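Local coordinates for putative mannose-1-phosphate guanylyl transferase (Thermus thermophilus, PDB 2CU2), which probably transfers the guanylyl group of GTP to mannose 1-phosphate, making GDP-mannose and pyrophosphate, at residues Pro141-Thr146 with Leu262-Ser267; Thr146-Ile151 with Pro252-Gly257; Gly165-Pro170 with Leu176-Lys181. All blocks are in the same frame, centred on the assembly; numbering follows the deposited sequence.

Interaction 1. Residues Pro141-Thr146 with Leu262-Ser267; sequences PTRPET and LERVFS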
loop_
_atom_site.group_PDB
_atom_site.type_symbol
_atom_site.label_atom_id
_atom_site.label_comp_id
_atom_site.label_asym_id
_atom_site.label_seq_id
_atom_site.Cartn_x
_atom_site.Cartn_y
_atom_site.Cartn_z
ATOM N N PRO A 141 19.587 -10.729 26.294
ATOM C CA PRO A 141 19.009 -9.587 25.574
ATOM C C PRO A 141 19.951 -9.022 24.505
ATOM O O PRO A 141 21.158 -8.944 24.717
ATOM C CB PRO A 141 18.752 -8.566 26.683
ATOM C CG PRO A 141 18.698 -9.393 27.935
ATOM C CD PRO A 141 19.770 -10.411 27.718
ATOM N N THR A 142 19.398 -8.628 23.362
ATOM C CA THR A 142 20.213 -8.054 22.296
ATOM C C THR A 142 19.932 -6.560 22.180
ATOM O O THR A 142 20.600 -5.850 21.435
ATOM C CB THR A 142 19.935 -8.724 20.931
ATOM O OG1 THR A 142 18.525 -8.738 20.673
ATOM C CG2 THR A 142 20.465 -10.139 20.919
ATOM N N ARG A 143 18.943 -6.093 22.937
ATOM C CA ARG A 143 18.554 -4.684 22.936
ATOM C C ARG A 143 17.726 -4.388 24.193
ATOM O O ARG A 143 17.100 -5.283 24.765
ATOM C CB ARG A 143 17.709 -4.372 21.698
ATOM C CG ARG A 143 16.383 -5.122 21.692
ATOM C CD ARG A 143 15.499 -4.773 20.503
ATOM N NE ARG A 143 14.181 -5.378 20.664
ATOM C CZ ARG A 143 13.930 -6.681 20.556
ATOM N NH1 ARG A 143 14.908 -7.535 20.275
ATOM N NH2 ARG A 143 12.700 -7.134 20.757
ATOM N N PRO A 144 17.697 -3.116 24.624
ATOM C CA PRO A 144 16.943 -2.715 25.812
ATOM C C PRO A 144 15.445 -2.715 25.507
ATOM O O PRO A 144 14.815 -1.658 25.493
ATOM C CB PRO A 144 17.455 -1.300 26.099
ATOM C CG PRO A 144 17.889 -0.744 24.744
ATOM C CD PRO A 144 18.337 -1.948 24.000
ATOM N N GLU A 145 14.883 -3.896 25.259
ATOM C CA GLU A 145 13.465 -4.012 24.944
ATOM C C GLU A 145 12.628 -3.663 26.171
ATOM O O GLU A 145 12.819 -4.233 27.247
ATOM C CB GLU A 145 13.139 -5.432 24.472
ATOM C CG GLU A 145 11.692 -5.615 24.042
ATOM C CD GLU A 145 11.245 -4.555 23.060
ATOM O OE1 GLU A 145 11.752 -4.546 21.916
ATOM O OE2 GLU A 145 10.394 -3.724 23.432
ATOM N N THR A 146 11.703 -2.725 25.999
ATOM C CA THR A 146 10.846 -2.276 27.094
ATOM C C THR A 146 9.528 -3.043 27.224
ATOM O O THR A 146 8.837 -2.915 28.232
ATOM C CB THR A 146 10.511 -0.782 26.944
ATOM O OG1 THR A 146 9.710 -0.588 25.770
ATOM C CG2 THR A 146 11.791 0.035 26.813
ATOM N N LEU A 262 9.877 -8.142 12.251
ATOM C CA LEU A 262 10.274 -8.854 11.044
ATOM C C LEU A 262 11.741 -8.579 10.700
ATOM O O LEU A 262 12.476 -9.448 10.249
ATOM C CB LEU A 262 9.370 -8.391 9.901
ATOM C CG LEU A 262 8.131 -9.277 9.738
ATOM C CD1 LEU A 262 7.161 -9.155 10.916
ATOM C CD2 LEU A 262 7.323 -8.948 8.482
ATOM N N GLU A 263 12.137 -7.325 10.898
ATOM C CA GLU A 263 13.503 -6.944 10.597
ATOM C C GLU A 263 14.452 -7.636 11.578
ATOM O O GLU A 263 15.467 -8.205 11.177
ATOM C CB GLU A 263 13.657 -5.429 10.687
ATOM C CG GLU A 263 15.079 -4.945 10.530
ATOM C CD GLU A 263 15.160 -3.429 10.497
ATOM O OE1 GLU A 263 14.578 -2.817 9.577
ATOM O OE2 GLU A 263 15.801 -2.849 11.393
ATOM N N ARG A 264 14.109 -7.589 12.862
ATOM C CA ARG A 264 14.932 -8.210 13.893
ATOM C C ARG A 264 15.072 -9.701 13.618
ATOM O O ARG A 264 16.169 -10.265 13.691
ATOM C CB ARG A 264 14.310 -8.001 15.278
ATOM C CG ARG A 264 14.114 -6.533 15.665
ATOM C CD ARG A 264 13.793 -6.387 17.143
ATOM N NE ARG A 264 12.609 -7.155 17.534
ATOM C CZ ARG A 264 11.486 -6.621 18.008
ATOM N NH1 ARG A 264 11.379 -5.304 18.156
ATOM N NH2 ARG A 264 10.466 -7.404 18.339
ATOM N N VAL A 265 13.957 -10.342 13.296
ATOM C CA VAL A 265 13.988 -11.767 13.027
ATOM C C VAL A 265 14.906 -12.101 11.849
ATOM O O VAL A 265 15.637 -13.083 11.902
ATOM C CB VAL A 265 12.573 -12.317 12.760
ATOM C CG1 VAL A 265 12.663 -13.766 12.274
ATOM C CG2 VAL A 265 11.741 -12.242 14.042
ATOM N N PHE A 266 14.893 -11.279 10.800
ATOM C CA PHE A 266 15.742 -11.625 9.664
ATOM C C PHE A 266 17.231 -11.633 10.059
ATOM O O PHE A 266 18.040 -12.406 9.561
ATOM C CB PHE A 266 15.471 -10.614 8.540
ATOM C CG PHE A 266 14.471 -11.154 7.541
ATOM C CD1 PHE A 266 13.216 -11.579 7.970
ATOM C CD2 PHE A 266 14.802 -11.231 6.191
ATOM C CE1 PHE A 266 12.310 -12.100 7.052
ATOM C CE2 PHE A 266 13.884 -11.752 5.280
ATOM C CZ PHE A 266 12.640 -12.186 5.709
ATOM N N SER A 267 17.589 -10.702 10.972
ATOM C CA SER A 267 18.950 -10.655 11.500
ATOM C C SER A 267 20.006 -10.478 10.402
ATOM O O SER A 267 21.029 -11.153 10.352
ATOM C CB SER A 267 19.208 -11.933 12.300
ATOM O OG SER A 267 18.570 -11.822 13.577
HETATM O O HOH W 1 9.541 -4.011 20.278
#

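Interaction 2. Residues Thr146-Ile151 with Pro252-Gly257; sequences TEYGYI and PWDDVG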
loop_
_atom_site.group_PDB
_atom_site.type_symbol
_atom_site.label_atom_id
_atom_site.label_comp_id
_atom_site.label_asym_id
_atom_site.label_seq_id
_atom_site.Cartn_x
_atom_site.Cartn_y
_atom_site.Cartn_z
ATOM N N THR A 146 11.703 -2.725 25.999
ATOM C CA THR A 146 10.846 -2.276 27.094
ATOM C C THR A 146 9.528 -3.043 27.224
ATOM O O THR A 146 8.837 -2.915 28.232
ATOM C CB THR A 146 10.511 -0.782 26.944
ATOM O OG1 THR A 146 9.710 -0.588 25.770
ATOM C CG2 THR A 146 11.791 0.035 26.813
ATOM N N GLU A 147 9.180 -3.839 26.218
ATOM C CA GLU A 147 7.930 -4.590 26.259
ATOM C C GLU A 147 8.067 -6.007 26.794
ATOM O O GLU A 147 7.075 -6.715 26.957
ATOM C CB GLU A 147 7.291 -4.636 24.868
ATOM C CG GLU A 147 6.705 -3.311 24.428
ATOM C CD GLU A 147 5.756 -2.729 25.462
ATOM O OE1 GLU A 147 4.817 -3.436 25.886
ATOM O OE2 GLU A 147 5.949 -1.562 25.852
ATOM N N TYR A 148 9.295 -6.427 27.068
ATOM C CA TYR A 148 9.512 -7.772 27.585
ATOM C C TYR A 148 9.669 -7.777 29.093
ATOM O O TYR A 148 9.918 -6.743 29.724
ATOM C CB TYR A 148 10.781 -8.389 26.998
ATOM C CG TYR A 148 10.770 -8.638 25.515
ATOM C CD1 TYR A 148 9.597 -8.523 24.772
ATOM C CD2 TYR A 148 11.935 -9.037 24.855
ATOM C CE1 TYR A 148 9.580 -8.801 23.403
ATOM C CE2 TYR A 148 11.930 -9.319 23.491
ATOM C CZ TYR A 148 10.750 -9.199 22.774
ATOM O OH TYR A 148 10.738 -9.481 21.432
ATOM N N GLY A 149 9.511 -8.961 29.663
ATOM C CA GLY A 149 9.724 -9.134 31.080
ATOM C C GLY A 149 11.150 -9.655 31.156
ATOM O O GLY A 149 11.642 -10.253 30.193
ATOM N N TYR A 150 11.821 -9.421 32.274
ATOM C CA TYR A 150 13.190 -9.884 32.459
ATOM C C TYR A 150 13.263 -10.778 33.689
ATOM O O TYR A 150 12.347 -10.783 34.511
ATOM C CB TYR A 150 14.144 -8.697 32.638
ATOM C CG TYR A 150 14.345 -7.860 31.388
ATOM C CD1 TYR A 150 13.287 -7.145 30.823
ATOM C CD2 TYR A 150 15.598 -7.780 30.773
ATOM C CE1 TYR A 150 13.470 -6.375 29.680
ATOM C CE2 TYR A 150 15.793 -7.008 29.630
ATOM C CZ TYR A 150 14.722 -6.315 29.091
ATOM O OH TYR A 150 14.890 -5.586 27.948
ATOM N N ILE A 151 14.355 -11.530 33.806
ATOM C CA ILE A 151 14.566 -12.419 34.941
ATOM C C ILE A 151 15.956 -12.208 35.545
ATOM O O ILE A 151 16.941 -12.099 34.817
ATOM C CB ILE A 151 14.468 -13.897 34.532
ATOM C CG1 ILE A 151 13.124 -14.178 33.850
ATOM C CG2 ILE A 151 14.629 -14.776 35.765
ATOM C CD1 ILE A 151 13.008 -15.597 33.301
ATOM N N PRO A 252 18.078 -17.924 18.251
ATOM C CA PRO A 252 17.430 -16.666 17.922
ATOM C C PRO A 252 15.962 -16.681 18.355
ATOM O O PRO A 252 15.245 -17.659 18.187
ATOM C CB PRO A 252 17.536 -16.466 16.410
ATOM C CG PRO A 252 18.678 -17.373 15.959
ATOM C CD PRO A 252 18.624 -18.543 17.052
ATOM N N TRP A 253 15.541 -15.560 18.971
ATOM C CA TRP A 253 14.192 -15.543 19.521
ATOM C C TRP A 253 13.587 -14.134 19.542
ATOM O O TRP A 253 14.211 -13.154 19.928
ATOM C CB TRP A 253 14.251 -16.109 20.942
ATOM C CG TRP A 253 12.939 -15.960 21.609
ATOM C CD1 TRP A 253 11.874 -16.889 21.600
ATOM C CD2 TRP A 253 12.515 -14.857 22.445
ATOM N NE1 TRP A 253 10.821 -16.481 22.356
ATOM C CE2 TRP A 253 11.212 -15.160 22.910
ATOM C CE3 TRP A 253 13.117 -13.660 22.827
ATOM C CZ2 TRP A 253 10.550 -14.273 23.743
ATOM C CZ3 TRP A 253 12.455 -12.773 23.661
ATOM C CH2 TRP A 253 11.162 -13.080 24.117
ATOM N N ASP A 254 12.331 -14.057 19.062
ATOM C CA ASP A 254 11.599 -12.793 19.094
ATOM C C ASP A 254 10.110 -13.049 19.345
ATOM O O ASP A 254 9.539 -14.028 18.890
ATOM C CB ASP A 254 11.781 -12.104 17.740
ATOM C CG ASP A 254 11.692 -10.593 17.918
ATOM O OD1 ASP A 254 10.586 -10.109 18.166
ATOM O OD2 ASP A 254 12.714 -9.921 17.789
ATOM N N ASP A 255 9.486 -12.157 20.132
ATOM C CA ASP A 255 8.068 -12.361 20.402
ATOM C C ASP A 255 7.192 -11.956 19.208
ATOM O O ASP A 255 6.000 -12.233 19.153
ATOM C CB ASP A 255 7.682 -11.598 21.677
ATOM C CG ASP A 255 7.476 -10.115 21.389
ATOM O OD1 ASP A 255 6.681 -9.504 22.106
ATOM O OD2 ASP A 255 8.128 -9.583 20.499
ATOM N N VAL A 256 7.834 -11.273 18.237
ATOM C CA VAL A 256 7.108 -10.801 17.056
ATOM C C VAL A 256 5.914 -9.913 17.411
ATOM O O VAL A 256 4.803 -10.093 16.928
ATOM C CB VAL A 256 6.637 -12.008 16.242
ATOM C CG1 VAL A 256 6.214 -11.551 14.848
ATOM C CG2 VAL A 256 7.753 -13.031 16.119
ATOM N N GLY A 257 6.161 -8.940 18.308
ATOM C CA GLY A 257 5.068 -8.112 18.819
ATOM C C GLY A 257 4.581 -7.093 17.790
ATOM O O GLY A 257 3.420 -6.702 17.754
#

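Interaction 3. Residues Gly165-Pro170 with Leu176-Lys181; sequences GFVEKP and LEYIRK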
loop_
_atom_site.group_PDB
_atom_site.type_symbol
_atom_site.label_atom_id
_atom_site.label_comp_id
_atom_site.label_asym_id
_atom_site.label_seq_id
_atom_site.Cartn_x
_atom_site.Cartn_y
_atom_site.Cartn_z
ATOM N N GLY A 165 14.444 -13.636 40.545
ATOM C CA GLY A 165 13.483 -12.532 40.506
ATOM C C GLY A 165 12.960 -12.259 39.090
ATOM O O GLY A 165 13.647 -12.459 38.097
ATOM N N PHE A 166 11.676 -11.840 39.087
ATOM C CA PHE A 166 10.984 -11.511 37.849
ATOM C C PHE A 166 10.552 -10.046 37.842
ATOM O O PHE A 166 9.899 -9.551 38.754
ATOM C CB PHE A 166 9.754 -12.416 37.728
ATOM C CG PHE A 166 10.161 -13.776 37.244
ATOM C CD1 PHE A 166 10.680 -14.695 38.147
ATOM C CD2 PHE A 166 9.946 -14.135 35.924
ATOM C CE1 PHE A 166 10.975 -15.984 37.725
ATOM C CE2 PHE A 166 10.243 -15.431 35.508
ATOM C CZ PHE A 166 10.754 -16.359 36.406
ATOM N N VAL A 167 10.985 -9.336 36.786
ATOM C CA VAL A 167 10.615 -7.933 36.660
ATOM C C VAL A 167 9.780 -7.699 35.402
ATOM O O VAL A 167 10.070 -8.204 34.324
ATOM C CB VAL A 167 11.896 -7.098 36.601
ATOM C CG1 VAL A 167 12.617 -7.145 37.947
ATOM C CG2 VAL A 167 12.822 -7.636 35.523
ATOM N N GLU A 168 8.680 -6.947 35.579
ATOM C CA GLU A 168 7.848 -6.622 34.427
ATOM C C GLU A 168 8.532 -5.594 33.521
ATOM O O GLU A 168 9.571 -5.027 33.839
ATOM C CB GLU A 168 6.503 -6.096 34.934
ATOM C CG GLU A 168 5.381 -7.120 34.746
ATOM C CD GLU A 168 4.342 -6.946 35.828
ATOM O OE1 GLU A 168 3.450 -7.777 35.919
ATOM O OE2 GLU A 168 4.428 -5.970 36.571
ATOM N N LYS A 169 7.934 -5.400 32.333
ATOM C CA LYS A 169 8.538 -4.511 31.349
ATOM C C LYS A 169 8.942 -3.171 31.967
ATOM O O LYS A 169 8.155 -2.479 32.601
ATOM C CB LYS A 169 7.522 -4.300 30.229
ATOM C CG LYS A 169 6.163 -4.918 30.566
ATOM C CD LYS A 169 5.230 -4.957 29.356
ATOM C CE LYS A 169 4.044 -4.000 29.501
ATOM N NZ LYS A 169 3.909 -3.196 28.288
ATOM N N PRO A 170 10.235 -2.836 31.801
ATOM C CA PRO A 170 10.806 -1.627 32.362
ATOM C C PRO A 170 10.779 -0.467 31.365
ATOM O O PRO A 170 10.270 -0.564 30.254
ATOM C CB PRO A 170 12.257 -1.963 32.682
ATOM C CG PRO A 170 12.663 -2.848 31.500
ATOM C CD PRO A 170 11.284 -3.582 31.127
ATOM N N LEU A 176 18.227 -0.927 30.033
ATOM C CA LEU A 176 19.683 -0.886 29.901
ATOM C C LEU A 176 20.371 -1.363 31.184
ATOM O O LEU A 176 21.369 -2.070 31.165
ATOM C CB LEU A 176 20.115 0.565 29.642
ATOM C CG LEU A 176 19.932 1.051 28.198
ATOM C CD1 LEU A 176 20.228 2.541 28.063
ATOM C CD2 LEU A 176 20.843 0.380 27.175
ATOM N N GLU A 177 19.834 -0.886 32.330
ATOM C CA GLU A 177 20.418 -1.275 33.617
ATOM C C GLU A 177 20.256 -2.780 33.874
ATOM O O GLU A 177 21.127 -3.442 34.427
ATOM C CB GLU A 177 19.736 -0.492 34.751
ATOM C CG GLU A 177 20.442 0.818 35.118
ATOM C CD GLU A 177 21.810 0.537 35.706
ATOM O OE1 GLU A 177 22.760 1.187 35.300
ATOM O OE2 GLU A 177 21.905 -0.280 36.618
ATOM N N TYR A 178 19.060 -3.306 33.501
ATOM C CA TYR A 178 18.820 -4.743 33.652
ATOM C C TYR A 178 19.913 -5.535 32.923
ATOM O O TYR A 178 20.449 -6.529 33.399
ATOM C CB TYR A 178 17.473 -5.098 33.002
ATOM C CG TYR A 178 16.266 -4.737 33.817
ATOM C CD1 TYR A 178 16.378 -4.209 35.104
ATOM C CD2 TYR A 178 14.997 -4.947 33.274
ATOM C CE1 TYR A 178 15.224 -3.889 35.824
ATOM C CE2 TYR A 178 13.849 -4.641 33.991
ATOM C CZ TYR A 178 13.958 -4.117 35.265
ATOM O OH TYR A 178 12.820 -3.806 35.990
ATOM N N ILE A 179 20.202 -5.074 31.690
ATOM C CA ILE A 179 21.198 -5.760 30.873
ATOM C C ILE A 179 22.597 -5.701 31.502
ATOM O O ILE A 179 23.318 -6.687 31.568
ATOM C CB ILE A 179 21.178 -5.152 29.464
ATOM C CG1 ILE A 179 19.813 -5.410 28.822
ATOM C CG2 ILE A 179 22.246 -5.826 28.583
ATOM C CD1 ILE A 179 19.704 -4.898 27.391
ATOM N N ARG A 180 22.982 -4.491 31.954
ATOM C CA ARG A 180 24.291 -4.362 32.593
ATOM C C ARG A 180 24.441 -5.341 33.769
ATOM O O ARG A 180 25.499 -5.898 34.022
ATOM C CB ARG A 180 24.463 -2.923 33.104
ATOM C CG ARG A 180 24.510 -1.880 31.986
ATOM C CD ARG A 180 24.589 -0.446 32.534
ATOM N NE ARG A 180 24.540 0.534 31.444
ATOM C CZ ARG A 180 23.620 1.522 31.516
ATOM N NH1 ARG A 180 22.813 1.619 32.560
ATOM N NH2 ARG A 180 23.530 2.400 30.516
ATOM N N LYS A 181 23.334 -5.507 34.526
ATOM C CA LYS A 181 23.382 -6.353 35.722
ATOM C C LYS A 181 23.258 -7.852 35.410
ATOM O O LYS A 181 23.216 -8.686 36.305
ATOM C CB LYS A 181 22.226 -5.960 36.639
ATOM C CG LYS A 181 22.497 -4.686 37.432
ATOM C CD LYS A 181 21.237 -4.152 38.105
ATOM C CE LYS A 181 21.521 -2.942 38.997
ATOM N NZ LYS A 181 20.373 -2.033 38.955
#

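Interaction 1. Residues Pro141-Thr146 with Leu262-Ser267
Arg143 and Arg264 lay their guanidinium groups flat on one another, and the carboxylate of Glu145 lies beside the pair, bonded to Arg143. The stack is the tight part of the contact. The group centres are 3.5 Å apart and the planes differ by only 10°. Arg143 NH2 sits over the middle of the Arg264 group, 3.0 Å from Arg264 CZ. No hydrogen bond joins the two arginines, since only donors meet there. Arg143 CG stands between its backbone N and carbonyl carbon (chi1 64°), and the chain then runs extended to NE, which carries the guanidinium out to that of Arg264.

Glu145 OE1 meets the edge of the Arg143 group in its plane. It accepts from Arg143 NE at 2.9 Å and from Arg143 NH2 at 3.0 Å, a side-on grip on one oxygen. Toward Arg264 the same oxygen is looser. Glu145 OE1 is 3.9 Å from Arg264 NH1 and well out of that guanidinium plane, so this long salt bridge is one of charge alone. A water fills in here, donating to Glu145 OE1 (2.8 Å) and accepting from Arg264 NH1 (3.1 Å). The stronger partner of Arg264 is Asp254, which binds NH2.

With an alanine in place of Arg143, the Arg264 face would probably lose its stacked cover, and Glu145 OE1 would lose both its Arg143 donors, keeping the water and the long ion pair.

This is a stacked arginine pair within a salt-bridge network. It ties the loop after strand 134-139 to helix 261-266 at the surface of the nucleotidyltransferase fold.

Interaction 2. Residues Thr146-Ile151 with Pro252-Gly257
Tyr148 reaches across to Trp253 and Asp255, and it supplies more than half of the surface buried here. Its CG lies beside the backbone N and anti to the carbonyl carbon (chi1 -65°), a setting that sends the ring to the other segment.

Trp253 comes over one face of the ring. The pair is an offset edge-to-face contact, with the edge of the indole toward the tyrosine face. The planes are at 60°, and the six-membered ring of Trp253 has its centroid 5.2 Å from that of Tyr148. The touching atoms are Trp253 CZ3 and Tyr148 CE2, 3.5 Å apart and toward the rim.

Asp255 meets the ring at its edge. Tyr148 OH donates to Asp255 OD2 at 2.8 Å, coming from well above the carboxylate plane. Asp255 CG is also 3.2 Å from Tyr148 CE1. A weak bond from Gly257 N (3.0 Å) reaches the same oxygen, Asp255 OD2, and may help to hold the carboxylate.

Asp254 OD1 also lies near the phenol oxygen, at too poor an angle for a hydrogen bond. Asp254 OD1 accepts from Val256 N at 3.0 Å, which makes an Asx turn, and its main charged partner is Arg264 of helix 261-266. The turn shapes the backbone where strand 253-254 ends.

Tyr148 itself lies just ahead of strand 150-157. Trp185 of strand 184-192 meets it edge-to-face, and Arg264 packs against it. Strand 253-254 pairs with the short strand 111-112, and the ring of Trp253 also meets His110.

Interaction 3. Residues Gly165-Pro170 with Leu176-Lys181
Pro170 and Tyr178 are where the backbones come nearest, with CA atoms 8.7 Å apart. Residues 165-167 end a strand, and 168-170 continue as a loop. Residues 176-180 are helical, and Arg180 N bonds to Leu176 O at 3.0 Å as expected for an alpha helix. No hydrogen bond crosses between the segments. Side-chain packing makes most of the contact.

Tyr178 does most of this. Its CG lies anti to the carbonyl carbon and beside the backbone N (chi1 -78°), which points the ring from the helix at the end of the strand. Val167 and Pro170 receive it on opposite sides of the ring plane. Both approach obliquely, and both press on the same ring carbon. Pro170 CG is 3.3 Å from Tyr178 CE2, and Val167 CG2 is 3.5 Å from Tyr178 CE2. The phenol oxygen goes further along the valine, with Tyr178 OH 3.5 Å from Val167 CB. Near the plane of the ring, at its edge, is the carbonyl of Glu168, with Glu168 O 4.1 Å from Tyr178 OH. The closest contacts are apolar, the ring lying between a branched side chain and a proline.

The end of the helix and the residue after it carry a charged network. Glu177 OE1 takes Arg180 NH1 at 2.8 Å, and Glu177 OE2 has a weaker bond to Lys181 NZ. These bonds do not reach the strand segment.

The sequence FVEKP is a signature of mannose-1-phosphate guanylyltransferases. Here it runs from the end of strand 160-167 almost to the start of helix 172-180, and the ring of Tyr178 packs the helix against it. Tyr150 of the adjoining strand 150-157 touches Val167, Pro170 and Tyr178. The ring of Tyr183, just past the helix, also meets Tyr178.

The three contacts lie within one nucleotidyltransferase fold and are nested along the chain: interaction 3 inside the loop closed by interaction 2, and that inside interaction 1. The centres of the first two are about 8 Å apart. The second and third are about 12 Å apart between centres, and the first and third about 16 Å. Interactions 1 and 2 share Thr146, and the Arg264-Asp254 salt bridge joins them. Interactions 2 and 3 meet through the neighbouring strands 150-157 and 160-167 of the large mixed sheet, and through a salt bridge from Glu147 to Lys169. The segment 141-151 thus runs past all three, linking helix 261-266, strand 253-254 and helix 172-180.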